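Side-chain contacts in ESX-5 secretion-associated protein EspG5 (Mycobacterium marinum, PDB 6VJ5), which acts as a specific chaperone for its cognate PE/PPE proteins, helping to keep PE/PPE dimers from aggregating, and is required for secretion of LipY and PE31/PPE18: residues I10-V14 with D15-M19; V55-Q59 with G60-G64; A130-G134 with N135-V139. All coordinates share one frame; numbering follows the deposited sequence.

Contact 1: residues I10-V14 with D15-M19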
loop_
_atom_site.group_PDB
_atom_site.type_symbol
_atom_site.label_atom_id
_atom_site.label_comp_id
_atom_site.label_asym_id
_atom_site.label_seq_id
_atom_site.Cartn_x
_atom_site.Cartn_y
_atom_site.Cartn_z
ATOM N N ILE C 10 0.462 15.904 23.190
ATOM C CA ILE C 10 0.199 16.402 21.848
ATOM C C ILE C 10 -1.010 15.676 21.278
ATOM O O ILE C 10 -1.396 14.603 21.742
ATOM C CB ILE C 10 1.398 16.219 20.895
ATOM C CG1 ILE C 10 1.745 14.738 20.766
ATOM C CG2 ILE C 10 2.597 16.992 21.399
ATOM C CD1 ILE C 10 2.751 14.446 19.684
ATOM N N THR C 11 -1.597 16.266 20.241
ATOM C CA THR C 11 -2.733 15.671 19.553
ATOM C C THR C 11 -2.622 15.976 18.070
ATOM O O THR C 11 -2.540 17.144 17.675
ATOM C CB THR C 11 -4.057 16.194 20.114
ATOM O OG1 THR C 11 -4.226 15.718 21.456
ATOM C CG2 THR C 11 -5.220 15.720 19.258
ATOM N N VAL C 12 -2.616 14.924 17.254
ATOM C CA VAL C 12 -2.562 15.051 15.806
ATOM C C VAL C 12 -3.720 14.257 15.223
ATOM O O VAL C 12 -4.223 13.312 15.833
ATOM C CB VAL C 12 -1.222 14.550 15.229
ATOM C CG1 VAL C 12 -0.060 15.303 15.856
ATOM C CG2 VAL C 12 -1.079 13.048 15.452
ATOM N N ASN C 13 -4.148 14.651 14.028
ATOM C CA ASN C 13 -5.126 13.847 13.311
ATOM C C ASN C 13 -4.433 12.619 12.716
ATOM O O ASN C 13 -3.229 12.405 12.887
ATOM C CB ASN C 13 -5.850 14.689 12.259
ATOM C CG ASN C 13 -4.925 15.270 11.213
ATOM O OD1 ASN C 13 -3.873 14.713 10.908
ATOM N ND2 ASN C 13 -5.330 16.400 10.640
ATOM N N VAL C 14 -5.212 11.781 12.032
ATOM C CA VAL C 14 -4.677 10.523 11.522
ATOM C C VAL C 14 -3.611 10.784 10.465
ATOM O O VAL C 14 -2.611 10.060 10.382
ATOM C CB VAL C 14 -5.820 9.651 10.974
ATOM C CG1 VAL C 14 -5.277 8.403 10.290
ATOM C CG2 VAL C 14 -6.774 9.261 12.096
ATOM N N ASP C 15 -3.803 11.819 9.646
ATOM C CA ASP C 15 -2.796 12.177 8.653
ATOM C C ASP C 15 -1.494 12.589 9.325
ATOM O O ASP C 15 -0.412 12.136 8.940
ATOM C CB ASP C 15 -3.323 13.303 7.759
ATOM C CG ASP C 15 -4.322 12.812 6.733
ATOM O OD1 ASP C 15 -4.211 11.643 6.307
ATOM O OD2 ASP C 15 -5.213 13.598 6.346
ATOM N N GLY C 16 -1.581 13.450 10.342
ATOM C CA GLY C 16 -0.377 13.911 11.013
ATOM C C GLY C 16 0.373 12.794 11.711
ATOM O O GLY C 16 1.606 12.755 11.692
ATOM N N PHE C 17 -0.355 11.869 12.338
ATOM C CA PHE C 17 0.320 10.761 13.001
ATOM C C PHE C 17 1.082 9.900 12.004
ATOM O O PHE C 17 2.133 9.340 12.336
ATOM C CB PHE C 17 -0.679 9.899 13.763
ATOM C CG PHE C 17 -0.030 8.932 14.705
ATOM C CD1 PHE C 17 0.466 7.723 14.249
ATOM C CD2 PHE C 17 0.101 9.243 16.045
ATOM C CE1 PHE C 17 1.070 6.836 15.115
ATOM C CE2 PHE C 17 0.706 8.359 16.917
ATOM C CZ PHE C 17 1.191 7.155 16.451
ATOM N N TRP C 18 0.561 9.770 10.783
ATOM C CA TRP C 18 1.249 8.988 9.765
ATOM C C TRP C 18 2.509 9.689 9.274
ATOM O O TRP C 18 3.502 9.024 8.969
ATOM C CB TRP C 18 0.291 8.706 8.611
ATOM C CG TRP C 18 0.928 8.185 7.372
ATOM C CD1 TRP C 18 1.258 6.890 7.098
ATOM C CD2 TRP C 18 1.298 8.946 6.221
ATOM N NE1 TRP C 18 1.814 6.797 5.845
ATOM C CE2 TRP C 18 1.851 8.048 5.287
ATOM C CE3 TRP C 18 1.219 10.301 5.890
ATOM C CZ2 TRP C 18 2.322 8.462 4.047
ATOM C CZ3 TRP C 18 1.682 10.708 4.662
ATOM C CH2 TRP C 18 2.224 9.791 3.751
ATOM N N MET C 19 2.500 11.020 9.204
ATOM C CA MET C 19 3.699 11.733 8.779
ATOM C C MET C 19 4.818 11.580 9.799
ATOM O O MET C 19 5.973 11.346 9.427
ATOM C CB MET C 19 3.362 13.200 8.541
ATOM C CG MET C 19 2.121 13.366 7.680
ATOM S SD MET C 19 2.074 14.881 6.716
ATOM C CE MET C 19 2.209 16.097 8.022
#
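The ring of F17 meets V12 at its edge: methyl CG2 of V12 sits near the ring plane, 4.0 Å from CD2 of F17. The same V12 CG2 lies 3.6 Å from F17 CB, and the two side chains cross at about a right angle. The indole of W18 leads away from the strand; at its edge, in the ring plane, lies the carbonyl oxygen of D15, while R36 makes a cation-pi contact with the indole and the ring of W46 meets it with the planes about 60° apart. Valine suits position 12 because its branch at CB places a methyl against the first helical turn, where G16, with no side chain, allows close approach.

In N13, CG stands between the backbone N and the carbonyl carbon (chi1 60°), which turns the amide forward over the start of the helix. There OD1 of N13 accepts from G16 N at 2.7 Å, the donor lying almost straight out from the side-chain carbonyl (178°). The backbone then takes over, F17 N reaching N13 O at 3.0 Å and W18 N reaching V14 O at 3.2 Å. Asparagine fits here by offering an acceptor to an amide of the first turn. The D15 carboxylate forms a salt bridge with R36 through OD1. This is an asparagine N-cap, by which edge strand 10-13 turns directly into helix 14-23.

Contact 2: residues V55-Q59 with G60-G64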
loop_
_atom_site.group_PDB
_atom_site.type_symbol
_atom_site.label_atom_id
_atom_site.label_comp_id
_atom_site.label_asym_id
_atom_site.label_seq_id
_atom_site.Cartn_x
_atom_site.Cartn_y
_atom_site.Cartn_z
ATOM N N VAL C 55 0.978 22.552 9.973
ATOM C CA VAL C 55 0.239 22.636 11.229
ATOM C C VAL C 55 1.083 22.099 12.377
ATOM O O VAL C 55 1.096 22.667 13.476
ATOM C CB VAL C 55 -1.100 21.886 11.105
ATOM C CG1 VAL C 55 -1.822 21.843 12.442
ATOM C CG2 VAL C 55 -1.966 22.541 10.034
ATOM N N MET C 56 1.808 21.002 12.139
ATOM C CA MET C 56 2.684 20.454 13.166
ATOM C C MET C 56 3.944 21.291 13.349
ATOM O O MET C 56 4.564 21.225 14.415
ATOM C CB MET C 56 3.057 19.008 12.824
ATOM C CG MET C 56 1.874 18.052 12.849
ATOM S SD MET C 56 2.319 16.331 13.169
ATOM C CE MET C 56 2.703 15.745 11.517
ATOM N N ARG C 57 4.343 22.068 12.337
ATOM C CA ARG C 57 5.491 22.953 12.506
ATOM C C ARG C 57 5.166 24.113 13.438
ATOM O O ARG C 57 6.060 24.642 14.110
ATOM C CB ARG C 57 5.958 23.495 11.154
ATOM C CG ARG C 57 6.622 22.469 10.257
ATOM C CD ARG C 57 7.297 23.126 9.054
ATOM N NE ARG C 57 7.994 22.143 8.228
ATOM C CZ ARG C 57 7.496 21.603 7.118
ATOM N NH1 ARG C 57 6.292 21.952 6.680
ATOM N NH2 ARG C 57 8.208 20.711 6.443
ATOM N N GLU C 58 3.898 24.524 13.490
ATOM C CA GLU C 58 3.514 25.640 14.345
ATOM C C GLU C 58 3.450 25.228 15.808
ATOM O O GLU C 58 3.809 26.014 16.691
ATOM C CB GLU C 58 2.172 26.208 13.887
ATOM C CG GLU C 58 2.228 26.847 12.515
ATOM C CD GLU C 58 0.880 27.349 12.049
ATOM O OE1 GLU C 58 -0.137 27.005 12.688
ATOM O OE2 GLU C 58 0.836 28.089 11.043
ATOM N N GLN C 59 3.004 24.005 16.084
ATOM C CA GLN C 59 2.962 23.499 17.449
ATOM C C GLN C 59 4.336 23.095 17.971
ATOM O O GLN C 59 4.443 22.670 19.126
ATOM C CB GLN C 59 2.018 22.294 17.543
ATOM C CG GLN C 59 0.570 22.610 17.228
ATOM C CD GLN C 59 0.031 23.762 18.052
ATOM O OE1 GLN C 59 -0.109 24.881 17.557
ATOM N NE2 GLN C 59 -0.271 23.497 19.318
ATOM N N GLY C 60 5.382 23.210 17.155
ATOM C CA GLY C 60 6.705 22.781 17.553
ATOM C C GLY C 60 6.934 21.289 17.506
ATOM O O GLY C 60 8.040 20.837 17.832
ATOM N N ILE C 61 5.925 20.507 17.120
ATOM C CA ILE C 61 6.083 19.059 17.050
ATOM C C ILE C 61 7.191 18.693 16.073
ATOM O O ILE C 61 7.981 17.772 16.318
ATOM C CB ILE C 61 4.748 18.401 16.656
ATOM C CG1 ILE C 61 3.650 18.798 17.642
ATOM C CG2 ILE C 61 4.894 16.888 16.593
ATOM C CD1 ILE C 61 2.266 18.353 17.220
ATOM N N VAL C 62 7.258 19.398 14.949
ATOM C CA VAL C 62 8.306 19.216 13.957
ATOM C C VAL C 62 9.029 20.545 13.809
ATOM O O VAL C 62 8.407 21.562 13.471
ATOM C CB VAL C 62 7.745 18.740 12.608
ATOM C CG1 VAL C 62 8.817 18.834 11.535
ATOM C CG2 VAL C 62 7.221 17.318 12.728
ATOM N N VAL C 63 10.329 20.541 14.078
ATOM C CA VAL C 63 11.174 21.714 13.904
ATOM C C VAL C 63 11.918 21.525 12.589
ATOM O O VAL C 63 12.781 20.648 12.472
ATOM C CB VAL C 63 12.138 21.900 15.083
ATOM C CG1 VAL C 63 12.660 23.328 15.108
ATOM C CG2 VAL C 63 11.445 21.546 16.391
ATOM N N GLY C 64 11.573 22.336 11.592
ATOM C CA GLY C 64 12.110 22.158 10.259
ATOM C C GLY C 64 11.713 20.821 9.674
ATOM O O GLY C 64 10.585 20.651 9.200
#
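R57 and G64 are joined by the arginine's long reach past V62. CB of R57 lies 3.9 Å from V62 O and CG is beside that oxygen, so the aliphatic part runs along the carbonyl of V62, to which R57 CA also makes a CA-H...O contact. From CG to NE the chain is extended (chi3 177°), carrying CD on toward G64. NE of R57 donates to G64 O at 3.1 Å with an N-H...O angle of 162°, the oxygen lying in the guanidinium plane and offering a lone pair. At the tip, NH2 turns to N48 OD1, with D65 as a long, weak ionic partner.

I61 packs against the last turn of the helix: its CB is 4.2 Å from M56 CB, and its CG1 is 3.9 Å from Q59 CB. I61 and M56, both buried, suit a place against V12, where M56 and V62 also touch helix 14-23. The chain reverses at G60, whose positive phi (77°) favours glycine and whose N bonds weakly to R57 O, part of a Schellman motif. V62 N donates to M56 O at 3.3 Å, from above the carbonyl plane.

The chemistry is divided: carbonyls at the helix C terminus are answered by amides of the following chain, and the arginine, probably charged, binds a backbone oxygen through NE alone and ties the helix to the residues beyond it.

Contact 3: residues A130-G134 with N135-V139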
loop_
_atom_site.group_PDB
_atom_site.type_symbol
_atom_site.label_atom_id
_atom_site.label_comp_id
_atom_site.label_asym_id
_atom_site.label_seq_id
_atom_site.Cartn_x
_atom_site.Cartn_y
_atom_site.Cartn_z
ATOM N N ALA C 130 -1.151 6.243 23.982
ATOM C CA ALA C 130 -1.717 6.646 22.699
ATOM C C ALA C 130 -3.217 6.406 22.761
ATOM O O ALA C 130 -3.656 5.266 22.955
ATOM C CB ALA C 130 -1.083 5.871 21.540
ATOM N N VAL C 131 -3.999 7.473 22.609
ATOM C CA VAL C 131 -5.451 7.420 22.748
ATOM C C VAL C 131 -6.064 8.027 21.499
ATOM O O VAL C 131 -5.780 9.183 21.169
ATOM C CB VAL C 131 -5.941 8.171 24.001
ATOM C CG1 VAL C 131 -7.467 8.218 24.048
ATOM C CG2 VAL C 131 -5.364 7.531 25.256
ATOM N N ARG C 132 -6.915 7.265 20.820
ATOM C CA ARG C 132 -7.572 7.741 19.613
ATOM C C ARG C 132 -9.062 7.937 19.859
ATOM O O ARG C 132 -9.734 7.043 20.389
ATOM C CB ARG C 132 -7.371 6.785 18.435
ATOM C CG ARG C 132 -8.216 7.208 17.246
ATOM C CD ARG C 132 -7.842 6.545 15.939
ATOM N NE ARG C 132 -8.718 7.041 14.878
ATOM C CZ ARG C 132 -8.699 6.615 13.621
ATOM N NH1 ARG C 132 -7.839 5.680 13.243
ATOM N NH2 ARG C 132 -9.546 7.129 12.739
ATOM N N VAL C 133 -9.565 9.108 19.468
ATOM C CA VAL C 133 -10.984 9.442 19.510
ATOM C C VAL C 133 -11.329 10.117 18.189
ATOM O O VAL C 133 -10.667 11.081 17.793
ATOM C CB VAL C 133 -11.337 10.375 20.684
ATOM C CG1 VAL C 133 -12.810 10.770 20.610
ATOM C CG2 VAL C 133 -11.014 9.713 22.011
ATOM N N GLY C 134 -12.360 9.632 17.519
ATOM C CA GLY C 134 -12.661 10.165 16.204
ATOM C C GLY C 134 -11.456 9.962 15.304
ATOM O O GLY C 134 -10.978 8.841 15.095
ATOM N N ASN C 135 -10.928 11.055 14.763
ATOM C CA ASN C 135 -9.760 10.992 13.895
ATOM C C ASN C 135 -8.556 11.679 14.519
ATOM O O ASN C 135 -7.628 12.065 13.803
ATOM C CB ASN C 135 -10.120 11.586 12.536
ATOM C CG ASN C 135 -11.056 10.676 11.754
ATOM O OD1 ASN C 135 -11.008 9.451 11.897
ATOM N ND2 ASN C 135 -11.921 11.267 10.942
ATOM N N ASP C 136 -8.539 11.796 15.843
ATOM C CA ASP C 136 -7.460 12.428 16.579
ATOM C C ASP C 136 -6.791 11.407 17.480
ATOM O O ASP C 136 -7.455 10.554 18.074
ATOM C CB ASP C 136 -7.996 13.601 17.397
ATOM C CG ASP C 136 -8.481 14.732 16.521
ATOM O OD1 ASP C 136 -7.673 15.238 15.714
ATOM O OD2 ASP C 136 -9.674 15.093 16.612
ATOM N N ILE C 137 -5.469 11.499 17.561
ATOM C CA ILE C 137 -4.655 10.660 18.425
ATOM C C ILE C 137 -3.868 11.580 19.348
ATOM O O ILE C 137 -3.354 12.617 18.914
ATOM C CB ILE C 137 -3.716 9.749 17.608
ATOM C CG1 ILE C 137 -4.531 8.787 16.732
ATOM C CG2 ILE C 137 -2.807 8.964 18.540
ATOM C CD1 ILE C 137 -3.782 8.250 15.519
ATOM N N THR C 138 -3.800 11.212 20.626
ATOM C CA THR C 138 -3.092 11.972 21.649
ATOM C C THR C 138 -1.994 11.083 22.211
ATOM O O THR C 138 -2.275 9.975 22.682
ATOM C CB THR C 138 -4.038 12.419 22.764
ATOM O OG1 THR C 138 -4.898 13.459 22.283
ATOM C CG2 THR C 138 -3.257 12.929 23.972
ATOM N N VAL C 139 -0.753 11.563 22.163
ATOM C CA VAL C 139 0.407 10.822 22.641
ATOM C C VAL C 139 0.985 11.555 23.843
ATOM O O VAL C 139 1.043 12.790 23.861
ATOM C CB VAL C 139 1.467 10.657 21.534
ATOM C CG1 VAL C 139 2.642 9.836 22.040
ATOM C CG2 VAL C 139 0.849 10.011 20.302
#
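R132 lays its aliphatic chain across I137, with CB of R132 3.9 Å from I137 CG1 and CG about as near. CG of R132 is anti to the backbone N (chi1 172°) and the chain stays extended to NE, so the guanidinium travels along the hairpin to its turn. There two nitrogens approach one carbonyl side-on: R132 NE donates to G134 O at 2.9 Å and R132 NH2 to the same oxygen at 3.2 Å. The oxygen lies in the guanidinium plane, while the donors are tilted about 20° from the carbonyl plane.

N135 runs beside R132 and points the same way, its amide plane turned 55° from the guanidinium. Its OD1 receives a weak, bent bond from R132 NH2 at 2.9 Å. The outer nitrogens have further acceptors, NH2 in R109 O and NH1 in L33 O; the oxygens named here are all neutral, although the guanidinium is probably charged. Arginine suits the place because its methylenes can lie on isoleucine while its planar head supplies N-H groups in several directions.

On the face carrying V131, V133, D136 and T138, the T138 hydroxyl is bonded to T11 OG1 of the next strand. The two backbones pair in register: V131 and T138 form a hydrogen-bonded pair, as do V133 and D136. D136 N closes the turn on V133 O at 3.0 Å, where G134 takes a positive phi that glycine readily adopts. The arrangement is an antiparallel beta hairpin with a two-residue loop, closed by a type II' turn with G134 and N135 at its corners.

In the fold
From the N terminus, contact 1 comes first, turning edge strand 10-13 into helix 14-23. Contact 2 follows in series, reversing the chain after helix 51-58 and leading it into the short strand 62-63. Contact 3, later still, folds strand 126-133 back onto strand 136-141. None nests within or crosses another. In space contact 1 lies between its partners: strand 10-13 pairs with strand 136-141, V12 O lying 2.8 Å from I137 N, while V12 and M19 pack on M56 of contact 2. Contacts 2 and 3 do not touch, their nearest atoms being about 8 Å apart. Contact 1 therefore links the large antiparallel sheet to the helix 51-58 region.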